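Side-chain contacts in glucanase (Klebsiella pneumoniae, PDB 5GY3), which probably hydrolyses internal beta-1,4-glucosidic linkages in cellulose, lichenin and cereal beta-glucans as a family 8 glycoside hydrolase: residues Asn43-Phe48 / Lys106-Ala111; Ile219-Tyr224 / Ala236-Trp241; Asp15-Asp20 / Asn25-Glu30; Ala128-Met133 / Gln174-Ala179; Ala114-Leu119 / Arg159-Arg164. All blocks are in the same frame, centred on the assembly; numbering follows the deposited sequence.

How the contacts relate
Contacts 2, 3 and 5 are buried, whereas contacts 1 and 4 reach the protein surface, and the chemistry only partly follows that division. In the interior, contacts 2 and 5 are apolar, each built on one aromatic ring with a carbon set over its face. Contact 3 is the buried exception, a loop pinned to a strand and helix start by backbone, serine and histidine hydrogen bonds. In contact 1 an arginine bonds a tyrosine hydroxyl beside an edge-to-face ring pair; in contact 4 an arginine forms a salt bridge with an aspartate. Helix 106-123 serves both contact 1 and contact 5. Contacts 4 and 5 meet through Gln174 and Arg159, and a weak, long Arg220-Glu30 ion pair links contacts 2 and 3.

Contact 1. Residues Asn43-Phe48 / Lys106-Ala111; sequences NDRPAF and KRYAIA
Tyr108 OH is gripped by the Arg45 side chain, with NE donating to it at 2.9 Å and 162°, and it is also hydrogen-bonded to Asp49. The bond ties helix 45-59 to helix 106-123 near the outside of the (alpha/alpha)6 barrel that characterises family 8 glycoside hydrolases. Arg45 extends from CG to NE, and the phenolic oxygen meets the edge of its guanidinium, almost in plane. Arg45 NH2 adds a weak, bent bond to Tyr108 OH at 3.3 Å. The guanidinium and the phenol ring are steeply inclined to each other.

Next to this polar end, Phe48 directs its edge at the face of Tyr108 in a T-shaped pair. The planes stand 83° apart, and Phe48 CE1 comes within 3.6 Å of Tyr108 CE1. With CG anti to the backbone N (chi1 -177°), Phe48 projects from its helix toward that face; Trp103 makes a second edge-to-face pair with it.

Arg45 NH2 and Arg107 NH2 lie 4.1 Å apart, and both form salt bridges with Asp105, whose carboxylate would offset the like charges. Directly before Arg45, Asp44 N-caps helix 45-59: its OD1 accepts from Ala47 N at 3.2 Å, with the N-H arriving from above the carboxylate plane.

Contact 2. Residues Ile219-Tyr224 / Ala236-Trp241; sequences IRIPLY and APWKAW
Pro222 sets its CD and CG over one face of the Trp238 indole, a CH-pi contact between two short helices of the barrel, 220-228 and 236-243. Pro222 CD sits 3.5 Å from the centroid of the six-membered ring of Trp238, only 2° off the ring normal. The neighbouring proline carbon shares the same face, as Pro222 CG reaches Trp238 CE3 at 3.6 Å. Pro222 CB lies nearer the five-membered ring, 4.0 Å from Trp238 CG.

Ile221 carries the contact on past the proline. Its branch point meets the benzo side of the indole obliquely, Ile221 CB and Trp238 CZ2 being 3.7 Å apart, and its CG2 methyl makes the same distance to CZ2. The methyl gets there because CG1 is anti to the carbonyl carbon, chi1 -63°, which leaves CG2 beside that carbon.

Further out, Trp238 is buried by Leu191 and Pro192 of a loop, by Met214 of strand 213-214, and by Thr277 of helix 268-278, which also touches Pro222. The side chain of Ile221 is about 10 Å from that of Asp87, the predicted nucleophile, with which the preceding residue, Arg220, forms a long, weak ion pair. On the pyrrole side of the indole, the Ile221 methyl CG2 also comes within 4.0 Å of Trp238 NE1.

Contact 3. Residues Asp15-Asp20 / Asn25-Glu30; sequences DGRIID and NVSHTE
A histidine-carboxylate hydrogen bond ties the loop of residues 15-20 to the beginning of helix 29-41: His28 NE2 donates to Asp20 OD2 at 3.1 Å and 169°. The carboxylate oxygen lies in the imidazole plane but is met on its anti side, the two planes standing 81° apart. His28 occupies the N-cap position, and its ND1 is hydrogen-bonded to Gly31 N, so both ring nitrogens are engaged and the ring's rotation is fixed. Asp20 N donates to Val26 O at 2.8 Å.

Within the (alpha/alpha)6 barrel, this loop follows helix 2-11, and His28 is about 8 Å, side chain to side chain, from Asp87, the predicted nucleophile. Ser27 OG donates to Ile18 O at 2.6 Å, above the carbonyl plane. A chi1 of -66° sets Ser27 OG beside the backbone N, 3.6 Å from Arg17 CB. Water 1 joins three groups, accepting from Arg17 NH1 and donating to Ser27 OG and Asn25 O.

Beside them, Ile19 CG2 packs against the Asn25 amide, 3.3 Å from Asn25 OD1. Arg17 NE, meanwhile, meets Asp15 OD2 at 2.6 Å on its syn lone pair, in the guanidinium plane.

Contact 4. Residues Ala128-Met133 / Gln174-Ala179; sequences AGRQVM and QTDGQA
Arg130 and Asp176 share much the same first torsion (chi1 -69° and -76°), with CG beside the backbone N in both, and the arginine chain then extends from CG to NE. Together these put the guanidinium beside the aspartate. Arg130 NH1 donates to Asp176 OD1 at 2.9 Å in a salt bridge whose hydrogen bond is bent. The oxygen lies in the guanidinium plane, whereas the donor stands above the carboxylate plane.

The other carboxylate oxygen binds the strand backbone: Gln131 N donates to Asp176 OD2 at 2.7 Å, on its anti side and tilted out of the carboxylate plane. Asp176, buried, thereby has one oxygen on the arginine and one on the peptide, which holds the carboxylate against rotation. One helical turn on, the Ala179 methyl lies over the centre of the guanidinium's face, with CB 3.5 Å from Arg130 CZ. The Gln131 amide bends away to Thr126 OG1.

Strand 130-133 crosses helix 167-183 nearly at a right angle, at 7.4 Å between the axes of the short segments. It pairs antiparallel with strand 124-127 as a small hairpin, and Leu180 of the helix packs against Arg130 and Val132. At the strand's far end Met133 touches helices 155-164 and 86-103.

Contact 5. Residues Ala114-Leu119 / Arg159-Arg164; sequences AITASL and RAFAER
The Thr116 methyl sits over one face of the Phe161 ring, a CH-pi contact in which CG2 is 3.5 Å from the ring centroid and 7° off the normal. Leu119 CD1 approaches the same ring obliquely, 4.5 Å from Phe161 CE2, and Trp170 of helix 167-183 meets it edge-to-face. This aromatic packing joins helix 106-123 to helix 155-164 within the enzyme's (alpha/alpha)6 fold.

Because the methyl is centred over the ring, the distances from Thr116 CG2 to the ring carbons are nearly even, 3.6 Å to Phe161 CD1 and 3.9 Å to Phe161 CD2. Threonine reaches this placement with chi1 at 58°: OG1 falls between the backbone N and the carbonyl carbon, and CG2 is left anti to the carbonyl carbon, directed at the ring. The hydroxyl is thereby kept on its own helix, hydrogen-bonded to Asp113 O, with a weaker link to Ser112 O. The polar half of Thr116 is thus satisfied away from the apolar interface, and its methyl half does the packing.

Leu119, farther along the helix, also packs on Thr90 of helix 86-103, and its side chain lies about 8 Å from that of Asp87, the predicted nucleophile. Toward the surface, Arg164 NH2 forms a salt bridge with Asp113 OD2, on the residue whose carbonyl holds Thr116 OG1.

Contact 1. Residues Asn43-Phe48 / Lys106-Ala111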
# COMPACT_ATOMS: atom_id res chain seq x y z
N ASN A 43 10.12 10.83 13.61
CA ASN A 43 10.29 10.83 15.06
C ASN A 43 9.29 11.77 15.73
O ASN A 43 9.63 12.62 16.55
CB ASN A 43 11.74 11.18 15.43
CG ASN A 43 12.08 10.83 16.87
OD1 ASN A 43 11.27 10.26 17.59
ND2 ASN A 43 13.30 11.17 17.29
N ASP A 44 8.02 11.60 15.37
CA ASP A 44 6.93 12.47 15.81
C ASP A 44 5.93 11.63 16.60
O ASP A 44 4.86 11.27 16.11
CB ASP A 44 6.26 13.16 14.59
CG ASP A 44 5.29 14.27 14.99
OD1 ASP A 44 4.91 14.36 16.18
OD2 ASP A 44 4.89 15.05 14.10
N ARG A 45 6.28 11.34 17.85
CA ARG A 45 5.43 10.48 18.65
C ARG A 45 4.07 11.10 18.97
O ARG A 45 3.06 10.38 18.96
CB ARG A 45 6.14 10.07 19.94
CG ARG A 45 5.46 8.90 20.60
CD ARG A 45 6.29 8.34 21.71
NE ARG A 45 5.63 7.18 22.30
CZ ARG A 45 6.08 6.53 23.37
NH1 ARG A 45 7.19 6.96 23.97
NH2 ARG A 45 5.43 5.48 23.85
N PRO A 46 3.97 12.41 19.26
CA PRO A 46 2.63 12.98 19.46
C PRO A 46 1.71 12.75 18.27
O PRO A 46 0.56 12.33 18.46
CB PRO A 46 2.92 14.47 19.70
CG PRO A 46 4.27 14.46 20.31
CD PRO A 46 5.03 13.39 19.58
N ALA A 47 2.19 13.00 17.05
CA ALA A 47 1.37 12.78 15.86
C ALA A 47 1.03 11.31 15.70
O ALA A 47 -0.11 10.96 15.39
CB ALA A 47 2.08 13.30 14.62
N PHE A 48 2.02 10.43 15.90
CA PHE A 48 1.76 8.99 15.81
C PHE A 48 0.64 8.58 16.76
O PHE A 48 -0.28 7.85 16.38
CB PHE A 48 3.02 8.19 16.10
CG PHE A 48 2.83 6.70 15.94
CD1 PHE A 48 2.33 5.94 16.98
CD2 PHE A 48 3.12 6.08 14.74
CE1 PHE A 48 2.11 4.58 16.84
CE2 PHE A 48 2.91 4.71 14.59
CZ PHE A 48 2.40 3.97 15.64
N LYS A 106 7.04 -1.54 24.16
CA LYS A 106 6.48 -2.82 23.73
C LYS A 106 4.97 -2.77 23.48
O LYS A 106 4.45 -3.64 22.78
CB LYS A 106 6.77 -3.91 24.77
CG LYS A 106 5.99 -3.72 26.07
CD LYS A 106 6.28 -4.86 27.05
CE LYS A 106 5.71 -4.55 28.43
NZ LYS A 106 4.30 -4.06 28.34
N ARG A 107 4.27 -1.78 24.03
CA ARG A 107 2.82 -1.70 23.81
C ARG A 107 2.48 -1.53 22.33
O ARG A 107 1.48 -2.09 21.85
CB ARG A 107 2.24 -0.57 24.66
CG ARG A 107 2.37 -0.85 26.17
CD ARG A 107 1.98 0.35 27.05
NE ARG A 107 2.80 1.53 26.79
CZ ARG A 107 2.58 2.73 27.32
NH1 ARG A 107 1.56 2.92 28.15
NH2 ARG A 107 3.38 3.74 27.01
N TYR A 108 3.32 -0.82 21.57
CA TYR A 108 3.07 -0.71 20.13
C TYR A 108 3.23 -2.06 19.44
O TYR A 108 2.48 -2.38 18.51
CB TYR A 108 4.03 0.29 19.50
CG TYR A 108 3.86 1.72 19.96
CD1 TYR A 108 2.65 2.37 19.85
CD2 TYR A 108 4.95 2.43 20.47
CE1 TYR A 108 2.50 3.70 20.26
CE2 TYR A 108 4.82 3.75 20.88
CZ TYR A 108 3.59 4.38 20.77
OH TYR A 108 3.46 5.70 21.17
N ALA A 109 4.20 -2.86 19.87
CA ALA A 109 4.41 -4.17 19.26
C ALA A 109 3.31 -5.15 19.66
O ALA A 109 2.92 -5.99 18.84
CB ALA A 109 5.78 -4.71 19.65
N ILE A 110 2.81 -5.05 20.89
CA ILE A 110 1.69 -5.90 21.29
C ILE A 110 0.46 -5.58 20.46
O ILE A 110 -0.28 -6.49 20.06
CB ILE A 110 1.43 -5.77 22.80
CG1 ILE A 110 2.56 -6.46 23.57
CG2 ILE A 110 0.05 -6.33 23.18
CD1 ILE A 110 2.61 -6.14 25.06
N ALA A 111 0.24 -4.30 20.14
CA ALA A 111 -0.86 -3.94 19.25
C ALA A 111 -0.65 -4.49 17.85
O ALA A 111 -1.58 -5.03 17.24
CB ALA A 111 -1.02 -2.42 19.21

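Contact 2. Residues Ile219-Tyr224 / Ala236-Trp241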
# COMPACT_ATOMS: atom_id res chain seq x y z
N ILE A 219 0.87 1.12 -9.27
CA ILE A 219 2.14 1.85 -9.24
C ILE A 219 2.84 1.70 -7.89
O ILE A 219 4.05 1.92 -7.80
CB ILE A 219 1.87 3.33 -9.60
CG1 ILE A 219 3.18 4.07 -9.87
CG2 ILE A 219 1.11 4.02 -8.47
CD1 ILE A 219 4.01 3.42 -10.97
N ARG A 220 2.12 1.31 -6.83
CA ARG A 220 2.79 1.06 -5.56
C ARG A 220 3.63 -0.22 -5.56
O ARG A 220 4.47 -0.39 -4.68
CB ARG A 220 1.77 1.00 -4.42
CG ARG A 220 1.19 2.36 -4.11
CD ARG A 220 0.36 2.34 -2.84
NE ARG A 220 -0.68 1.31 -2.90
CZ ARG A 220 -1.94 1.53 -3.24
NH1 ARG A 220 -2.33 2.76 -3.55
NH2 ARG A 220 -2.81 0.52 -3.26
N ILE A 221 3.41 -1.11 -6.53
CA ILE A 221 4.14 -2.38 -6.56
C ILE A 221 5.65 -2.16 -6.68
O ILE A 221 6.41 -2.73 -5.87
CB ILE A 221 3.57 -3.29 -7.66
CG1 ILE A 221 2.11 -3.63 -7.36
CG2 ILE A 221 4.43 -4.57 -7.86
CD1 ILE A 221 1.35 -4.31 -8.53
N PRO A 222 6.15 -1.36 -7.63
CA PRO A 222 7.61 -1.14 -7.67
C PRO A 222 8.12 -0.39 -6.45
O PRO A 222 9.28 -0.59 -6.05
CB PRO A 222 7.81 -0.34 -8.96
CG PRO A 222 6.46 0.26 -9.26
CD PRO A 222 5.47 -0.76 -8.79
N LEU A 223 7.30 0.46 -5.85
CA LEU A 223 7.66 1.05 -4.57
C LEU A 223 7.91 -0.04 -3.53
O LEU A 223 8.96 -0.07 -2.89
CB LEU A 223 6.57 2.01 -4.09
CG LEU A 223 6.63 2.46 -2.63
CD1 LEU A 223 7.89 3.28 -2.32
CD2 LEU A 223 5.38 3.27 -2.32
N TYR A 224 6.95 -0.96 -3.35
CA TYR A 224 7.14 -1.97 -2.31
C TYR A 224 8.26 -2.95 -2.67
O TYR A 224 9.00 -3.40 -1.79
CB TYR A 224 5.83 -2.72 -2.06
CG TYR A 224 4.72 -1.88 -1.48
CD1 TYR A 224 4.98 -0.91 -0.51
CD2 TYR A 224 3.41 -2.07 -1.89
CE1 TYR A 224 3.93 -0.15 0.03
CE2 TYR A 224 2.37 -1.32 -1.36
CZ TYR A 224 2.64 -0.36 -0.41
OH TYR A 224 1.58 0.37 0.11
N ALA A 236 11.99 -6.00 -13.02
CA ALA A 236 12.39 -5.92 -14.42
C ALA A 236 11.33 -5.34 -15.35
O ALA A 236 11.67 -4.46 -16.17
CB ALA A 236 12.84 -7.30 -14.90
N PRO A 237 10.06 -5.77 -15.32
CA PRO A 237 9.09 -5.15 -16.26
C PRO A 237 8.83 -3.69 -15.95
O PRO A 237 8.52 -2.92 -16.87
CB PRO A 237 7.83 -6.01 -16.09
CG PRO A 237 7.96 -6.61 -14.72
CD PRO A 237 9.44 -6.86 -14.54
N TRP A 238 8.94 -3.30 -14.68
CA TRP A 238 8.71 -1.90 -14.31
C TRP A 238 9.81 -1.01 -14.86
O TRP A 238 9.54 0.05 -15.45
CB TRP A 238 8.65 -1.79 -12.78
CG TRP A 238 7.53 -2.61 -12.23
CD1 TRP A 238 7.60 -3.88 -11.72
CD2 TRP A 238 6.17 -2.22 -12.14
NE1 TRP A 238 6.35 -4.30 -11.32
CE2 TRP A 238 5.45 -3.29 -11.58
CE3 TRP A 238 5.48 -1.06 -12.49
CZ2 TRP A 238 4.07 -3.24 -11.34
CZ3 TRP A 238 4.12 -1.00 -12.26
CH2 TRP A 238 3.43 -2.08 -11.69
N LYS A 239 11.06 -1.43 -14.68
CA LYS A 239 12.18 -0.67 -15.22
C LYS A 239 12.11 -0.60 -16.74
O LYS A 239 12.32 0.47 -17.33
CB LYS A 239 13.49 -1.30 -14.76
CG LYS A 239 13.74 -1.19 -13.25
CD LYS A 239 15.03 -1.93 -12.85
CE LYS A 239 15.46 -1.53 -11.45
NZ LYS A 239 16.59 -2.36 -10.95
N ALA A 240 11.79 -1.72 -17.39
CA ALA A 240 11.74 -1.75 -18.85
C ALA A 240 10.67 -0.82 -19.39
O ALA A 240 10.90 -0.09 -20.36
CB ALA A 240 11.49 -3.18 -19.35
N TRP A 241 9.49 -0.81 -18.76
CA TRP A 241 8.42 0.05 -19.25
C TRP A 241 8.76 1.51 -19.03
O TRP A 241 8.61 2.34 -19.94
CB TRP A 241 7.10 -0.32 -18.56
CG TRP A 241 5.95 0.47 -19.11
CD1 TRP A 241 5.37 0.32 -20.34
CD2 TRP A 241 5.24 1.53 -18.45
NE1 TRP A 241 4.34 1.23 -20.49
CE2 TRP A 241 4.24 1.98 -19.35
CE3 TRP A 241 5.35 2.15 -17.20
CZ2 TRP A 241 3.35 3.02 -19.03
CZ3 TRP A 241 4.47 3.18 -16.88
CH2 TRP A 241 3.49 3.61 -17.80

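Contact 3. Residues Asp15-Asp20 / Asn25-Glu30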
# COMPACT_ATOMS: atom_id res chain seq x y z
N ASP A 15 -8.08 15.92 15.35
CA ASP A 15 -8.55 14.68 15.96
C ASP A 15 -7.75 13.46 15.53
O ASP A 15 -8.04 12.36 16.01
CB ASP A 15 -10.04 14.45 15.65
CG ASP A 15 -10.35 14.33 14.16
OD1 ASP A 15 -9.42 14.36 13.32
OD2 ASP A 15 -11.55 14.18 13.82
N GLY A 16 -6.74 13.63 14.66
CA GLY A 16 -5.93 12.52 14.20
C GLY A 16 -6.30 11.94 12.85
O GLY A 16 -5.65 10.99 12.41
N ARG A 17 -7.32 12.48 12.18
CA ARG A 17 -7.67 12.03 10.83
C ARG A 17 -6.71 12.59 9.79
O ARG A 17 -6.30 13.75 9.87
CB ARG A 17 -9.10 12.46 10.45
CG ARG A 17 -10.19 11.77 11.20
CD ARG A 17 -11.59 12.26 10.79
NE ARG A 17 -11.84 13.62 11.25
CZ ARG A 17 -12.20 14.64 10.46
NH1 ARG A 17 -12.38 14.45 9.16
NH2 ARG A 17 -12.38 15.84 10.98
N ILE A 18 -6.36 11.75 8.81
CA ILE A 18 -5.72 12.19 7.57
C ILE A 18 -6.81 12.34 6.52
O ILE A 18 -7.64 11.44 6.35
CB ILE A 18 -4.65 11.19 7.09
CG1 ILE A 18 -3.49 11.16 8.08
CG2 ILE A 18 -4.15 11.57 5.70
CD1 ILE A 18 -2.60 12.39 8.04
N ILE A 19 -6.82 13.48 5.84
CA ILE A 19 -7.92 13.87 4.97
C ILE A 19 -7.48 13.74 3.53
O ILE A 19 -6.50 14.37 3.11
CB ILE A 19 -8.38 15.31 5.27
CG1 ILE A 19 -8.89 15.41 6.70
CG2 ILE A 19 -9.45 15.71 4.33
CD1 ILE A 19 -9.98 14.43 7.03
N ASP A 20 -8.20 12.92 2.76
CA ASP A 20 -8.02 12.79 1.32
C ASP A 20 -8.80 13.95 0.69
O ASP A 20 -9.96 13.82 0.29
CB ASP A 20 -8.52 11.43 0.85
CG ASP A 20 -8.01 11.03 -0.54
OD1 ASP A 20 -7.72 11.92 -1.36
OD2 ASP A 20 -7.92 9.81 -0.80
N ASN A 25 -12.60 14.59 1.12
CA ASN A 25 -12.11 14.77 2.49
C ASN A 25 -12.29 13.52 3.35
O ASN A 25 -12.36 13.62 4.58
CB ASN A 25 -12.76 15.97 3.18
CG ASN A 25 -12.32 17.29 2.58
OD1 ASN A 25 -11.19 17.43 2.11
ND2 ASN A 25 -13.22 18.27 2.58
N VAL A 26 -12.35 12.34 2.74
CA VAL A 26 -12.56 11.12 3.51
C VAL A 26 -11.25 10.69 4.14
O VAL A 26 -10.18 11.20 3.79
CB VAL A 26 -13.14 9.97 2.66
CG1 VAL A 26 -14.52 10.34 2.12
CG2 VAL A 26 -12.19 9.61 1.53
N SER A 27 -11.33 9.75 5.07
CA SER A 27 -10.17 9.12 5.68
C SER A 27 -10.26 7.62 5.43
O SER A 27 -11.34 7.06 5.26
CB SER A 27 -10.10 9.39 7.18
OG SER A 27 -9.87 10.76 7.43
N HIS A 28 -9.10 6.96 5.41
CA HIS A 28 -9.11 5.52 5.19
C HIS A 28 -7.88 4.91 5.85
O HIS A 28 -6.97 5.61 6.30
CB HIS A 28 -9.16 5.18 3.70
CG HIS A 28 -8.36 6.10 2.83
ND1 HIS A 28 -6.99 6.19 2.90
CD2 HIS A 28 -8.75 6.98 1.88
CE1 HIS A 28 -6.56 7.08 2.02
NE2 HIS A 28 -7.61 7.58 1.39
N THR A 29 -7.88 3.58 5.93
CA THR A 29 -6.80 2.92 6.66
C THR A 29 -5.48 3.00 5.92
O THR A 29 -4.42 3.03 6.56
CB THR A 29 -7.19 1.47 6.98
OG1 THR A 29 -7.67 0.82 5.80
CG2 THR A 29 -8.28 1.46 8.02
N GLU A 30 -5.51 3.08 4.59
CA GLU A 30 -4.29 3.40 3.85
C GLU A 30 -3.72 4.74 4.32
O GLU A 30 -2.52 4.86 4.59
CB GLU A 30 -4.57 3.44 2.35
CG GLU A 30 -3.46 4.11 1.56
CD GLU A 30 -3.85 4.47 0.14
OE1 GLU A 30 -4.18 3.55 -0.63
OE2 GLU A 30 -3.84 5.68 -0.20
O HOH W 1 -12.32 12.28 7.30
O HOH W 2 -6.87 8.70 6.06

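Contact 4. Residues Ala128-Met133 / Gln174-Ala179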
# COMPACT_ATOMS: atom_id res chain seq x y z
N ALA A 128 -5.30 -22.00 -5.34
CA ALA A 128 -4.41 -22.29 -6.47
C ALA A 128 -3.03 -22.76 -6.00
O ALA A 128 -1.99 -22.46 -6.60
CB ALA A 128 -4.29 -21.07 -7.39
N GLY A 129 -3.01 -23.53 -4.91
CA GLY A 129 -1.77 -24.09 -4.41
C GLY A 129 -0.86 -23.14 -3.67
O GLY A 129 0.31 -23.49 -3.45
N ARG A 130 -1.34 -21.96 -3.29
CA ARG A 130 -0.51 -20.97 -2.63
C ARG A 130 -1.30 -20.29 -1.51
O ARG A 130 -2.53 -20.36 -1.46
CB ARG A 130 -0.01 -19.92 -3.62
CG ARG A 130 1.00 -20.51 -4.59
CD ARG A 130 1.78 -19.46 -5.30
NE ARG A 130 2.63 -20.04 -6.33
CZ ARG A 130 3.88 -20.44 -6.14
NH1 ARG A 130 4.45 -20.35 -4.94
NH2 ARG A 130 4.58 -20.94 -7.16
N GLN A 131 -0.56 -19.64 -0.60
CA GLN A 131 -1.15 -18.74 0.38
C GLN A 131 -1.28 -17.37 -0.25
O GLN A 131 -0.32 -16.86 -0.82
CB GLN A 131 -0.29 -18.65 1.64
CG GLN A 131 -0.10 -19.98 2.37
CD GLN A 131 -1.42 -20.56 2.83
OE1 GLN A 131 -1.99 -20.11 3.84
NE2 GLN A 131 -1.93 -21.55 2.10
N VAL A 132 -2.48 -16.78 -0.16
CA VAL A 132 -2.76 -15.48 -0.77
C VAL A 132 -3.52 -14.62 0.23
O VAL A 132 -4.38 -15.11 0.96
CB VAL A 132 -3.54 -15.61 -2.10
CG1 VAL A 132 -2.89 -16.63 -3.02
CG2 VAL A 132 -4.95 -16.03 -1.86
N MET A 133 -3.22 -13.32 0.24
CA MET A 133 -3.93 -12.35 1.05
C MET A 133 -5.04 -11.70 0.21
O MET A 133 -4.76 -11.09 -0.83
CB MET A 133 -2.99 -11.28 1.59
CG MET A 133 -3.71 -10.21 2.39
SD MET A 133 -2.61 -8.94 3.05
CE MET A 133 -1.75 -9.87 4.33
N GLN A 174 5.12 -14.30 1.74
CA GLN A 174 6.02 -13.52 0.90
C GLN A 174 6.51 -14.32 -0.29
O GLN A 174 6.52 -13.82 -1.42
CB GLN A 174 7.19 -13.00 1.73
CG GLN A 174 8.27 -12.40 0.86
CD GLN A 174 8.95 -11.24 1.52
OE1 GLN A 174 9.33 -10.27 0.84
NE2 GLN A 174 9.13 -11.32 2.84
N THR A 175 6.91 -15.58 -0.07
CA THR A 175 7.35 -16.44 -1.16
C THR A 175 6.25 -16.60 -2.20
O THR A 175 6.49 -16.49 -3.41
CB THR A 175 7.74 -17.81 -0.62
OG1 THR A 175 8.94 -17.68 0.17
CG2 THR A 175 7.97 -18.79 -1.76
N ASP A 176 5.03 -16.88 -1.74
CA ASP A 176 3.92 -17.11 -2.66
C ASP A 176 3.52 -15.82 -3.38
O ASP A 176 3.10 -15.86 -4.55
CB ASP A 176 2.74 -17.71 -1.89
CG ASP A 176 2.95 -19.20 -1.56
OD1 ASP A 176 3.87 -19.81 -2.14
OD2 ASP A 176 2.18 -19.76 -0.75
N GLY A 177 3.60 -14.68 -2.69
CA GLY A 177 3.19 -13.43 -3.31
C GLY A 177 4.17 -12.95 -4.36
O GLY A 177 3.77 -12.46 -5.42
N GLN A 178 5.47 -13.12 -4.10
CA GLN A 178 6.45 -12.86 -5.14
C GLN A 178 6.25 -13.81 -6.33
O GLN A 178 6.30 -13.38 -7.48
CB GLN A 178 7.86 -12.97 -4.57
CG GLN A 178 8.15 -11.90 -3.54
CD GLN A 178 9.59 -11.89 -3.11
OE1 GLN A 178 10.47 -12.37 -3.82
NE2 GLN A 178 9.85 -11.33 -1.94
N ALA A 179 5.98 -15.09 -6.06
CA ALA A 179 5.79 -16.03 -7.15
C ALA A 179 4.56 -15.68 -7.98
O ALA A 179 4.60 -15.73 -9.21
CB ALA A 179 5.69 -17.46 -6.63

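Contact 5. Residues Ala114-Leu119 / Arg159-Arg164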
# COMPACT_ATOMS: atom_id res chain seq x y z
N ALA A 114 -1.51 -8.31 17.44
CA ALA A 114 -2.92 -8.67 17.33
C ALA A 114 -3.40 -8.51 15.89
O ALA A 114 -4.14 -9.36 15.38
CB ALA A 114 -3.76 -7.82 18.29
N ILE A 115 -2.99 -7.42 15.23
CA ILE A 115 -3.41 -7.15 13.86
C ILE A 115 -2.80 -8.15 12.90
O ILE A 115 -3.49 -8.66 12.00
CB ILE A 115 -3.06 -5.70 13.47
CG1 ILE A 115 -3.75 -4.72 14.44
CG2 ILE A 115 -3.43 -5.42 12.00
CD1 ILE A 115 -3.16 -3.32 14.43
N THR A 116 -1.50 -8.46 13.05
CA THR A 116 -0.90 -9.42 12.13
C THR A 116 -1.50 -10.81 12.32
O THR A 116 -1.70 -11.54 11.34
CB THR A 116 0.63 -9.47 12.26
OG1 THR A 116 1.02 -9.81 13.60
CG2 THR A 116 1.23 -8.13 11.89
N ALA A 117 -1.81 -11.20 13.56
CA ALA A 117 -2.51 -12.48 13.75
C ALA A 117 -3.88 -12.45 13.10
O ALA A 117 -4.31 -13.44 12.49
CB ALA A 117 -2.62 -12.80 15.24
N SER A 118 -4.58 -11.31 13.20
CA SER A 118 -5.88 -11.16 12.54
C SER A 118 -5.74 -11.23 11.02
O SER A 118 -6.60 -11.80 10.33
CB SER A 118 -6.54 -9.84 12.94
OG SER A 118 -7.05 -9.91 14.26
N LEU A 119 -4.69 -10.62 10.47
CA LEU A 119 -4.50 -10.70 9.03
C LEU A 119 -4.33 -12.14 8.57
O LEU A 119 -4.93 -12.55 7.57
CB LEU A 119 -3.30 -9.84 8.62
CG LEU A 119 -3.58 -8.34 8.58
CD1 LEU A 119 -2.26 -7.60 8.50
CD2 LEU A 119 -4.45 -8.01 7.36
N ARG A 159 8.04 -8.84 5.53
CA ARG A 159 9.35 -9.24 6.03
C ARG A 159 9.52 -8.80 7.48
O ARG A 159 10.00 -9.56 8.32
CB ARG A 159 10.46 -8.66 5.14
CG ARG A 159 11.88 -9.01 5.59
CD ARG A 159 12.82 -7.83 5.46
NE ARG A 159 12.09 -6.55 5.66
CZ ARG A 159 12.15 -5.81 6.76
NH1 ARG A 159 12.90 -6.22 7.76
NH2 ARG A 159 11.47 -4.69 6.82
N ALA A 160 9.08 -7.57 7.80
CA ALA A 160 9.14 -7.09 9.18
C ALA A 160 8.28 -7.96 10.10
O ALA A 160 8.70 -8.29 11.21
CB ALA A 160 8.68 -5.63 9.26
N PHE A 161 7.07 -8.31 9.65
CA PHE A 161 6.22 -9.19 10.46
C PHE A 161 6.94 -10.49 10.78
O PHE A 161 6.95 -10.96 11.93
CB PHE A 161 4.91 -9.50 9.73
CG PHE A 161 4.04 -8.30 9.44
CD1 PHE A 161 4.20 -7.10 10.12
CD2 PHE A 161 3.04 -8.40 8.48
CE1 PHE A 161 3.38 -6.00 9.85
CE2 PHE A 161 2.20 -7.32 8.21
CZ PHE A 161 2.38 -6.11 8.89
N ALA A 162 7.54 -11.11 9.76
CA ALA A 162 8.19 -12.41 9.94
C ALA A 162 9.31 -12.35 10.97
O ALA A 162 9.55 -13.33 11.68
CB ALA A 162 8.73 -12.92 8.61
N GLU A 163 10.03 -11.23 11.04
CA GLU A 163 11.10 -11.10 12.03
C GLU A 163 10.58 -11.07 13.46
O GLU A 163 11.36 -11.30 14.39
CB GLU A 163 11.91 -9.85 11.77
CG GLU A 163 12.48 -9.75 10.38
CD GLU A 163 13.30 -8.49 10.20
OE1 GLU A 163 12.71 -7.38 10.19
OE2 GLU A 163 14.53 -8.60 10.08
N ARG A 164 9.30 -10.76 13.65
CA ARG A 164 8.64 -10.55 14.93
C ARG A 164 7.81 -11.76 15.35
O ARG A 164 7.88 -12.18 16.51
CB ARG A 164 7.74 -9.29 14.82
CG ARG A 164 6.68 -9.10 15.92
CD ARG A 164 7.27 -8.49 17.17
NE ARG A 164 6.33 -8.48 18.28
CZ ARG A 164 6.67 -8.21 19.54
NH1 ARG A 164 7.93 -7.94 19.83
NH2 ARG A 164 5.75 -8.22 20.50